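Local coordinates for tail spike protein (PDB 6EU4) that forms a trimeric tailspike of an Acinetobacter phage and, as in related tailspikes, probably recognises and degrades the capsular polysaccharide of the host, at residues A[89-94]-A[110-115]; A[334-339]-A[369-374]; A[355-360]-A[402-407]. All coordinates share one frame; numbering follows the deposited sequence.

How the contacts relate
The tailspike is a worked example of how a parallel beta-helix is closed coil by coil. From the N terminus, contact 1 is made first: it closes the loop between 89-94 and 110-115 and sets helix 106-113 against the end of strand 88-89. It is complete long before contact 2 opens, and the centres of the two lie about 46 Å apart. Contact 2 pairs 334-339 with 369-374, one coil of the beta-helix apart, and closes the loop between them. Contact 3 starts inside that loop, at 355-360, and ends beyond it, at 402-407, so the two cross. They meet through strands 371-376 and 405-409, with Phe373 N lying 2.8 Å from Leu406 O, a probable hydrogen bond.

Contact 1: A[89-94]-A[110-115]; sequences VSPEHA and QKVLIS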
loop_
_atom_site.group_PDB
_atom_site.type_symbol
_atom_site.label_atom_id
_atom_site.label_comp_id
_atom_site.label_asym_id
_atom_site.label_seq_id
_atom_site.Cartn_x
_atom_site.Cartn_y
_atom_site.Cartn_z
ATOM N N VAL A 89 -4.822 28.746 -26.083
ATOM C CA VAL A 89 -5.561 28.750 -27.344
ATOM C C VAL A 89 -6.332 27.444 -27.470
ATOM O O VAL A 89 -6.138 26.495 -26.706
ATOM C CB VAL A 89 -4.660 28.915 -28.593
ATOM C CG1 VAL A 89 -3.903 30.236 -28.561
ATOM C CG2 VAL A 89 -3.719 27.732 -28.716
ATOM N N SER A 90 -7.187 27.396 -28.489
ATOM C CA SER A 90 -7.960 26.230 -28.875
ATOM C C SER A 90 -7.666 25.881 -30.334
ATOM O O SER A 90 -7.277 26.754 -31.108
ATOM C CB SER A 90 -9.457 26.498 -28.703
ATOM O OG SER A 90 -9.764 26.818 -27.349
ATOM N N PRO A 91 -7.837 24.623 -30.739
ATOM C CA PRO A 91 -7.625 24.284 -32.157
ATOM C C PRO A 91 -8.424 25.160 -33.119
ATOM O O PRO A 91 -7.976 25.399 -34.248
ATOM C CB PRO A 91 -8.054 22.812 -32.223
ATOM C CG PRO A 91 -7.794 22.301 -30.849
ATOM C CD PRO A 91 -8.136 23.431 -29.930
ATOM N N GLU A 92 -9.590 25.646 -32.688
ATOM C CA GLU A 92 -10.393 26.576 -33.481
ATOM C C GLU A 92 -9.597 27.798 -33.922
ATOM O O GLU A 92 -9.838 28.333 -35.009
ATOM C CB GLU A 92 -11.623 27.055 -32.679
ATOM C CG GLU A 92 -12.617 26.005 -32.270
ATOM C CD GLU A 92 -12.266 25.362 -30.920
ATOM O OE1 GLU A 92 -11.314 24.567 -30.874
ATOM O OE2 GLU A 92 -12.948 25.657 -29.918
ATOM N N HIS A 93 -8.663 28.272 -33.087
ATOM C CA HIS A 93 -7.897 29.471 -33.421
ATOM C C HIS A 93 -6.976 29.253 -34.612
ATOM O O HIS A 93 -6.538 30.230 -35.230
ATOM C CB HIS A 93 -7.084 29.932 -32.211
ATOM C CG HIS A 93 -7.927 30.494 -31.108
ATOM N ND1 HIS A 93 -8.159 29.823 -29.927
ATOM C CD2 HIS A 93 -8.617 31.656 -31.024
ATOM C CE1 HIS A 93 -8.944 30.556 -29.156
ATOM N NE2 HIS A 93 -9.241 31.672 -29.801
ATOM N N ALA A 94 -6.684 28.002 -34.944
ATOM C CA ALA A 94 -5.853 27.661 -36.087
ATOM C C ALA A 94 -6.678 27.112 -37.244
ATOM O O ALA A 94 -6.105 26.692 -38.256
ATOM C CB ALA A 94 -4.788 26.645 -35.670
ATOM N N GLN A 110 -2.522 20.155 -35.088
ATOM C CA GLN A 110 -1.080 20.002 -35.002
ATOM C C GLN A 110 -0.405 21.339 -34.731
ATOM O O GLN A 110 0.527 21.418 -33.918
ATOM C CB GLN A 110 -0.547 19.369 -36.289
ATOM C CG GLN A 110 0.892 18.921 -36.176
ATOM C CD GLN A 110 1.077 17.920 -35.054
ATOM O OE1 GLN A 110 0.651 16.763 -35.160
ATOM N NE2 GLN A 110 1.650 18.376 -33.945
ATOM N N LYS A 111 -0.877 22.405 -35.388
ATOM C CA LYS A 111 -0.295 23.728 -35.167
ATOM C C LYS A 111 -0.398 24.156 -33.707
ATOM O O LYS A 111 0.562 24.711 -33.157
ATOM C CB LYS A 111 -0.974 24.757 -36.067
ATOM C CG LYS A 111 -0.557 24.651 -37.529
ATOM C CD LYS A 111 -1.348 25.582 -38.392
ATOM C CE LYS A 111 -0.916 25.448 -39.842
ATOM N NZ LYS A 111 -1.730 26.294 -40.741
ATOM N N VAL A 112 -1.544 23.925 -33.061
ATOM C CA VAL A 112 -1.647 24.426 -31.689
ATOM C C VAL A 112 -0.865 23.526 -30.735
ATOM O O VAL A 112 -0.331 24.010 -29.734
ATOM C CB VAL A 112 -3.106 24.604 -31.218
ATOM C CG1 VAL A 112 -3.848 25.602 -32.115
ATOM C CG2 VAL A 112 -3.845 23.296 -31.128
ATOM N N LEU A 113 -0.743 22.231 -31.037
ATOM C CA LEU A 113 -0.005 21.339 -30.144
ATOM C C LEU A 113 1.478 21.679 -30.059
ATOM O O LEU A 113 2.119 21.355 -29.050
ATOM C CB LEU A 113 -0.165 19.883 -30.585
ATOM C CG LEU A 113 -1.567 19.310 -30.416
ATOM C CD1 LEU A 113 -1.586 17.841 -30.791
ATOM C CD2 LEU A 113 -2.091 19.504 -28.997
ATOM N N ILE A 114 2.043 22.312 -31.077
ATOM C CA ILE A 114 3.460 22.673 -31.042
ATOM C C ILE A 114 3.660 24.182 -30.922
ATOM O O ILE A 114 4.756 24.677 -31.164
ATOM C CB ILE A 114 4.216 22.107 -32.254
ATOM C CG1 ILE A 114 3.661 22.682 -33.563
ATOM C CG2 ILE A 114 4.133 20.607 -32.221
ATOM C CD1 ILE A 114 4.504 22.330 -34.793
ATOM N N SER A 115 2.622 24.919 -30.526
ATOM C CA SER A 115 2.680 26.379 -30.446
ATOM C C SER A 115 3.350 26.885 -29.172
ATOM O O SER A 115 3.710 28.065 -29.098
ATOM C CB SER A 115 1.269 26.961 -30.480
ATOM O OG SER A 115 0.576 26.572 -29.303
HETATM O O HOH W 1 -4.473 25.646 -40.111
#
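Within 89-94 the flat imidazole of His93 has the backbone N-H of Ser90 at its edge, almost exactly in the ring plane; the ring itself stands outside the interface with 110-115. That bond, Ser90 N to His93 ND1 at 3.0 Å, is close to straight (161°), so it fixes the rotation of the ring and braces the short 3-10 turn 91-94, in which His93 N also donates to Ser90 O. Val89, at the end of strand 88-89, and Pro91 and Ala94 of the turn all meet Val112. Val112 has CG1 anti to its own carbonyl carbon (chi1 -60°), and this methyl lies among Val89, Ser90 O and Ala94, 3.8 Å from Ala94 CB and 4.0 Å from Val89 CG2. CG2 of Val112 approaches Pro91 CG at 4.1 Å, the two side chains crossing at about a right angle. A polar link runs along the margin, where Lys111, extended beyond CG, brings NZ to a water that donates in turn to Ala94 O; NZ also reaches Asp72 O. At the helix end Ser115 OG folds back to donate to Val112 O at 2.8 Å, on a lone pair, and Ser115 N grips the same oxygen. Val89 pairs through its backbone with Lys118 and Arg120 of strand 118-121, Ser90 OG bonds Asn86 of the second subunit, and Val112 also rests on Val119, so helix 106-113 packs against strand 118-121, consistent with an N-terminal cap of the beta-helix.

Contact 2: A[334-339]-A[369-374]; sequences AQNFLY and NNSMFC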
loop_
_atom_site.group_PDB
_atom_site.type_symbol
_atom_site.label_atom_id
_atom_site.label_comp_id
_atom_site.label_asym_id
_atom_site.label_seq_id
_atom_site.Cartn_x
_atom_site.Cartn_y
_atom_site.Cartn_z
ATOM N N ALA A 334 -9.578 -15.885 -19.438
ATOM C CA ALA A 334 -8.155 -15.869 -19.742
ATOM C C ALA A 334 -7.502 -17.161 -19.280
ATOM O O ALA A 334 -7.975 -17.823 -18.362
ATOM C CB ALA A 334 -7.466 -14.691 -19.060
ATOM N N GLN A 335 -6.379 -17.498 -19.912
ATOM C CA GLN A 335 -5.636 -18.677 -19.485
ATOM C C GLN A 335 -4.939 -18.440 -18.153
ATOM O O GLN A 335 -4.865 -19.347 -17.320
ATOM C CB GLN A 335 -4.623 -19.079 -20.548
ATOM C CG GLN A 335 -3.934 -20.400 -20.233
ATOM C CD GLN A 335 -2.903 -20.748 -21.290
ATOM O OE1 GLN A 335 -3.197 -20.703 -22.484
ATOM N NE2 GLN A 335 -1.686 -21.051 -20.861
ATOM N N ASN A 336 -4.399 -17.244 -17.942
ATOM C CA ASN A 336 -3.814 -16.868 -16.662
ATOM C C ASN A 336 -4.478 -15.601 -16.150
ATOM O O ASN A 336 -4.858 -14.727 -16.933
ATOM C CB ASN A 336 -2.303 -16.555 -16.740
ATOM C CG ASN A 336 -1.450 -17.656 -17.383
ATOM O OD1 ASN A 336 -0.558 -17.338 -18.170
ATOM N ND2 ASN A 336 -1.665 -18.917 -17.024
ATOM N N PHE A 337 -4.567 -15.490 -14.826
ATOM C CA PHE A 337 -4.881 -14.211 -14.206
ATOM C C PHE A 337 -3.637 -13.333 -14.218
ATOM O O PHE A 337 -3.661 -12.223 -14.752
ATOM C CB PHE A 337 -5.406 -14.440 -12.787
ATOM C CG PHE A 337 -5.670 -13.187 -11.988
ATOM C CD1 PHE A 337 -6.923 -12.587 -12.001
ATOM C CD2 PHE A 337 -4.688 -12.671 -11.157
ATOM C CE1 PHE A 337 -7.175 -11.466 -11.239
ATOM C CE2 PHE A 337 -4.910 -11.547 -10.400
ATOM C CZ PHE A 337 -6.168 -10.943 -10.422
ATOM N N LEU A 338 -2.531 -13.858 -13.696
ATOM C CA LEU A 338 -1.244 -13.189 -13.690
ATOM C C LEU A 338 -0.227 -14.149 -14.273
ATOM O O LEU A 338 -0.083 -15.280 -13.790
ATOM C CB LEU A 338 -0.827 -12.786 -12.284
ATOM C CG LEU A 338 0.636 -12.311 -12.147
ATOM C CD1 LEU A 338 0.891 -11.055 -12.962
ATOM C CD2 LEU A 338 0.943 -12.084 -10.663
ATOM N N TYR A 339 0.446 -13.709 -15.323
ATOM C CA TYR A 339 1.688 -14.315 -15.774
ATOM C C TYR A 339 2.834 -13.441 -15.271
ATOM O O TYR A 339 2.932 -12.273 -15.650
ATOM C CB TYR A 339 1.725 -14.425 -17.298
ATOM C CG TYR A 339 3.030 -14.982 -17.792
ATOM C CD1 TYR A 339 3.224 -16.347 -17.874
ATOM C CD2 TYR A 339 4.082 -14.143 -18.156
ATOM C CE1 TYR A 339 4.438 -16.882 -18.320
ATOM C CE2 TYR A 339 5.289 -14.662 -18.606
ATOM C CZ TYR A 339 5.462 -16.031 -18.669
ATOM O OH TYR A 339 6.661 -16.567 -19.100
ATOM N N ASN A 369 0.708 -22.520 -19.326
ATOM C CA ASN A 369 -0.017 -23.571 -18.622
ATOM C C ASN A 369 -1.285 -23.030 -17.971
ATOM O O ASN A 369 -1.525 -21.824 -17.920
ATOM C CB ASN A 369 0.881 -24.263 -17.599
ATOM C CG ASN A 369 1.585 -23.280 -16.681
ATOM O OD1 ASN A 369 0.959 -22.630 -15.855
ATOM N ND2 ASN A 369 2.904 -23.177 -16.826
ATOM N N ASN A 370 -2.131 -23.959 -17.517
ATOM C CA ASN A 370 -3.477 -23.582 -17.074
ATOM C C ASN A 370 -3.485 -23.319 -15.571
ATOM O O ASN A 370 -4.024 -24.078 -14.774
ATOM C CB ASN A 370 -4.509 -24.629 -17.478
ATOM C CG ASN A 370 -4.398 -25.973 -16.716
ATOM O OD1 ASN A 370 -3.310 -26.539 -16.511
ATOM N ND2 ASN A 370 -5.561 -26.507 -16.342
ATOM N N SER A 371 -2.910 -22.168 -15.212
ATOM C CA SER A 371 -2.839 -21.719 -13.836
ATOM C C SER A 371 -3.294 -20.272 -13.719
ATOM O O SER A 371 -3.025 -19.447 -14.596
ATOM C CB SER A 371 -1.413 -21.864 -13.278
ATOM O OG SER A 371 -0.450 -21.138 -14.031
HETATM N N MSE A 372 -3.954 -19.945 -12.617
HETATM C CA MSE A 372 -4.345 -18.555 -12.429
HETATM C C MSE A 372 -3.127 -17.669 -12.179
HETATM O O MSE A 372 -3.032 -16.577 -12.756
HETATM C CB MSE A 372 -5.354 -18.406 -11.295
HETATM C CG MSE A 372 -6.740 -18.925 -11.654
HETATM SE SE MSE A 372 -7.611 -17.892 -13.104
HETATM C CE MSE A 372 -7.034 -18.947 -14.652
ATOM N N PHE A 373 -2.190 -18.152 -11.357
ATOM C CA PHE A 373 -0.921 -17.471 -11.104
ATOM C C PHE A 373 0.170 -18.347 -11.677
ATOM O O PHE A 373 0.456 -19.418 -11.134
ATOM C CB PHE A 373 -0.722 -17.212 -9.608
ATOM C CG PHE A 373 -1.759 -16.306 -9.041
ATOM C CD1 PHE A 373 -1.612 -14.921 -9.121
ATOM C CD2 PHE A 373 -2.918 -16.818 -8.478
ATOM C CE1 PHE A 373 -2.595 -14.078 -8.644
ATOM C CE2 PHE A 373 -3.904 -15.960 -7.989
ATOM C CZ PHE A 373 -3.737 -14.593 -8.079
ATOM N N CYS A 374 0.729 -17.927 -12.809
ATOM C CA CYS A 374 1.835 -18.626 -13.453
ATOM C C CYS A 374 3.097 -17.859 -13.055
ATOM O O CYS A 374 3.356 -16.767 -13.562
ATOM C CB CYS A 374 1.627 -18.673 -14.960
ATOM S SG CYS A 374 2.905 -19.580 -15.840
HETATM O O HOH W 2 1.041 -19.720 -18.672
#
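Asn336 holds CG anti to its carbonyl carbon (chi1 -53°), which sends ND2 across to the neighbouring coil, while Phe337, with CG anti to the backbone N (chi1 175°), carries its ring to the side of Phe373. ND2 of Asn336 donates to Ser371 O at 2.8 Å, in the carbonyl plane, and more weakly to Asn369 O. From the extended Gln335, NE2 comes to Asn369 O at 3.0 Å from above the carbonyl plane; the same amide nitrogen is also held by Asn368. Beyond this corner the chains settle into parallel ladder pairing. Leu338 N donates to Met372 O at 2.9 Å and Cys374 N to Leu338 O, both nearly along the C=O axis; Phe337 N adds a weak bond to Met372 O. The side chains of Phe337 and Phe373 run side by side and their ring planes meet obliquely, at 57°, with CD2 of Phe337 3.6 Å from CE1 of Phe373. Met372, a selenomethionine bent at chi2 and chi3, curls its CE back to Gln335 O (3.5 Å). On the face carrying Tyr339 and Cys374, SG of Cys374 packs 3.8 Å from Tyr339 CD1. Segments 334-339 and 369-374 together form one rung of the parallel beta-helix: strand 311-318 is hydrogen-bonded to 334-339 from the preceding coil, Phe315 and Phe350 meet the Phe337 ring edge-to-face, and strand 405-409 follows, with Leu406 against Phe373.

Contact 3: A[355-360]-A[402-407]; sequences IYNKYK and NCSALA
Successive coils of a parallel beta-helix meet at a corner, where the loop after strand 351-355 passes the chain leading into strand 405-409. Asn357 carries most of the polar contact. Its CG occupies the crowded position between backbone N and carbonyl carbon (chi1 57°), which aims ND2 across. Asn357 ND2 and Ser404 OG stand 3.0 Å apart, the bond nearly straight and in the amide plane; the hydroxyl in turn donates to Ala405 O. OD1 of Asn357 takes the backbone N-H of Tyr392, so the amide is held from both sides. Asn357 is the centre of an inverse gamma turn, and its carbonyl faces the other segment: Cys403 CA lies 3.3 Å from Asn357 O, and Ser404 N gives it a weak bond. Reciprocally, Lys358 CA sits 3.3 Å from Asn402 O. Farther out, waters supplement the direct contacts of Lys358 and Lys360 with Asn402. One donates to both Tyr359 O and Asn402 O. The extended Lys360 places NZ 2.8 Å from a water donating to Cys403 O and 2.9 Å from another donating to OD1 of Asn402, whose ND2 bonds Gln399. Lys358 lays CG toward the rim of one face of the Tyr359 ring, and its NZ salt-bridges Asp307.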
loop_
_atom_site.group_PDB
_atom_site.type_symbol
_atom_site.label_atom_id
_atom_site.label_comp_id
_atom_site.label_asym_id
_atom_site.label_seq_id
_atom_site.Cartn_x
_atom_site.Cartn_y
_atom_site.Cartn_z
ATOM N N ILE A 355 -14.438 -14.729 -12.797
ATOM C CA ILE A 355 -13.242 -15.223 -13.468
ATOM C C ILE A 355 -13.491 -16.683 -13.831
ATOM O O ILE A 355 -13.567 -17.562 -12.958
ATOM C CB ILE A 355 -11.980 -15.071 -12.606
ATOM C CG1 ILE A 355 -11.760 -13.588 -12.239
ATOM C CG2 ILE A 355 -10.763 -15.670 -13.348
ATOM C CD1 ILE A 355 -10.873 -13.435 -10.996
ATOM N N TYR A 356 -13.623 -16.946 -15.131
ATOM C CA TYR A 356 -14.010 -18.265 -15.630
ATOM C C TYR A 356 -12.750 -19.035 -16.001
ATOM O O TYR A 356 -12.259 -18.960 -17.125
ATOM C CB TYR A 356 -14.973 -18.093 -16.787
ATOM C CG TYR A 356 -16.155 -17.343 -16.295
ATOM C CD1 TYR A 356 -17.094 -17.958 -15.465
ATOM C CD2 TYR A 356 -16.290 -15.996 -16.554
ATOM C CE1 TYR A 356 -18.183 -17.245 -14.957
ATOM C CE2 TYR A 356 -17.392 -15.282 -16.058
ATOM C CZ TYR A 356 -18.313 -15.908 -15.261
ATOM O OH TYR A 356 -19.385 -15.180 -14.771
ATOM N N ASN A 357 -12.217 -19.774 -15.021
ATOM C CA ASN A 357 -10.921 -20.435 -15.147
ATOM C C ASN A 357 -11.111 -21.832 -15.744
ATOM O O ASN A 357 -10.933 -22.866 -15.093
ATOM C CB ASN A 357 -10.214 -20.493 -13.795
ATOM C CG ASN A 357 -11.043 -21.205 -12.708
ATOM O OD1 ASN A 357 -12.245 -20.986 -12.563
ATOM N ND2 ASN A 357 -10.388 -22.064 -11.953
ATOM N N LYS A 358 -11.463 -21.836 -17.032
ATOM C CA LYS A 358 -11.768 -23.071 -17.751
ATOM C C LYS A 358 -10.941 -23.254 -19.019
ATOM O O LYS A 358 -11.300 -24.087 -19.865
ATOM C CB LYS A 358 -13.257 -23.130 -18.107
ATOM C CG LYS A 358 -13.729 -21.971 -18.978
ATOM C CD LYS A 358 -15.222 -22.131 -19.361
ATOM C CE LYS A 358 -15.661 -21.021 -20.300
ATOM N NZ LYS A 358 -17.112 -21.110 -20.637
ATOM N N TYR A 359 -9.845 -22.520 -19.178
ATOM C CA TYR A 359 -9.115 -22.485 -20.436
ATOM C C TYR A 359 -7.752 -23.153 -20.310
ATOM O O TYR A 359 -7.081 -23.052 -19.277
ATOM C CB TYR A 359 -8.969 -21.048 -20.919
ATOM C CG TYR A 359 -10.311 -20.410 -21.154
ATOM C CD1 TYR A 359 -11.052 -20.741 -22.289
ATOM C CD2 TYR A 359 -10.852 -19.506 -20.252
ATOM C CE1 TYR A 359 -12.263 -20.186 -22.527
ATOM C CE2 TYR A 359 -12.095 -18.939 -20.484
ATOM C CZ TYR A 359 -12.792 -19.303 -21.629
ATOM O OH TYR A 359 -14.025 -18.776 -21.926
ATOM N N LYS A 360 -7.348 -23.819 -21.387
ATOM C CA LYS A 360 -6.108 -24.576 -21.427
ATOM C C LYS A 360 -5.386 -24.326 -22.741
ATOM O O LYS A 360 -6.032 -24.166 -23.788
ATOM C CB LYS A 360 -6.364 -26.085 -21.280
ATOM C CG LYS A 360 -7.023 -26.453 -19.969
ATOM C CD LYS A 360 -7.345 -27.933 -19.855
ATOM C CE LYS A 360 -7.971 -28.197 -18.511
ATOM N NZ LYS A 360 -8.354 -29.642 -18.356
ATOM N N ASN A 402 -12.654 -28.915 -16.688
ATOM C CA ASN A 402 -11.861 -27.918 -17.381
ATOM C C ASN A 402 -11.138 -26.948 -16.459
ATOM O O ASN A 402 -10.500 -26.014 -16.958
ATOM C CB ASN A 402 -12.772 -27.107 -18.312
ATOM C CG ASN A 402 -13.536 -27.977 -19.269
ATOM O OD1 ASN A 402 -12.970 -28.889 -19.871
ATOM N ND2 ASN A 402 -14.845 -27.735 -19.383
ATOM N N CYS A 403 -11.242 -27.116 -15.144
ATOM C CA CYS A 403 -10.774 -26.092 -14.225
ATOM C C CYS A 403 -9.251 -25.944 -14.265
ATOM O O CYS A 403 -8.512 -26.876 -14.609
ATOM C CB CYS A 403 -11.234 -26.397 -12.799
ATOM S SG CYS A 403 -10.367 -27.764 -11.982
ATOM N N SER A 404 -8.793 -24.744 -13.925
ATOM C CA SER A 404 -7.379 -24.433 -13.848
ATOM C C SER A 404 -6.805 -24.821 -12.487
ATOM O O SER A 404 -7.531 -25.073 -11.514
ATOM C CB SER A 404 -7.142 -22.945 -14.076
ATOM O OG SER A 404 -7.539 -22.187 -12.939
ATOM N N ALA A 405 -5.474 -24.805 -12.416
ATOM C CA ALA A 405 -4.776 -24.723 -11.147
ATOM C C ALA A 405 -4.896 -23.309 -10.555
ATOM O O ALA A 405 -5.181 -22.336 -11.259
ATOM C CB ALA A 405 -3.297 -25.077 -11.338
ATOM N N LEU A 406 -4.695 -23.190 -9.234
ATOM C CA LEU A 406 -4.518 -21.857 -8.661
ATOM C C LEU A 406 -3.180 -21.281 -9.088
ATOM O O LEU A 406 -3.102 -20.139 -9.551
ATOM C CB LEU A 406 -4.600 -21.868 -7.129
ATOM C CG LEU A 406 -4.290 -20.511 -6.463
ATOM C CD1 LEU A 406 -5.360 -19.482 -6.916
ATOM C CD2 LEU A 406 -4.253 -20.580 -4.936
ATOM N N ALA A 407 -2.117 -22.069 -8.973
ATOM C CA ALA A 407 -0.788 -21.538 -9.228
ATOM C C ALA A 407 0.169 -22.626 -9.673
ATOM O O ALA A 407 0.062 -23.783 -9.261
ATOM C CB ALA A 407 -0.213 -20.860 -7.992
HETATM O O HOH W 3 -7.991 -24.772 -17.018
HETATM O O HOH W 4 -8.963 -29.427 -15.658
HETATM O O HOH W 5 -10.480 -29.763 -20.258
#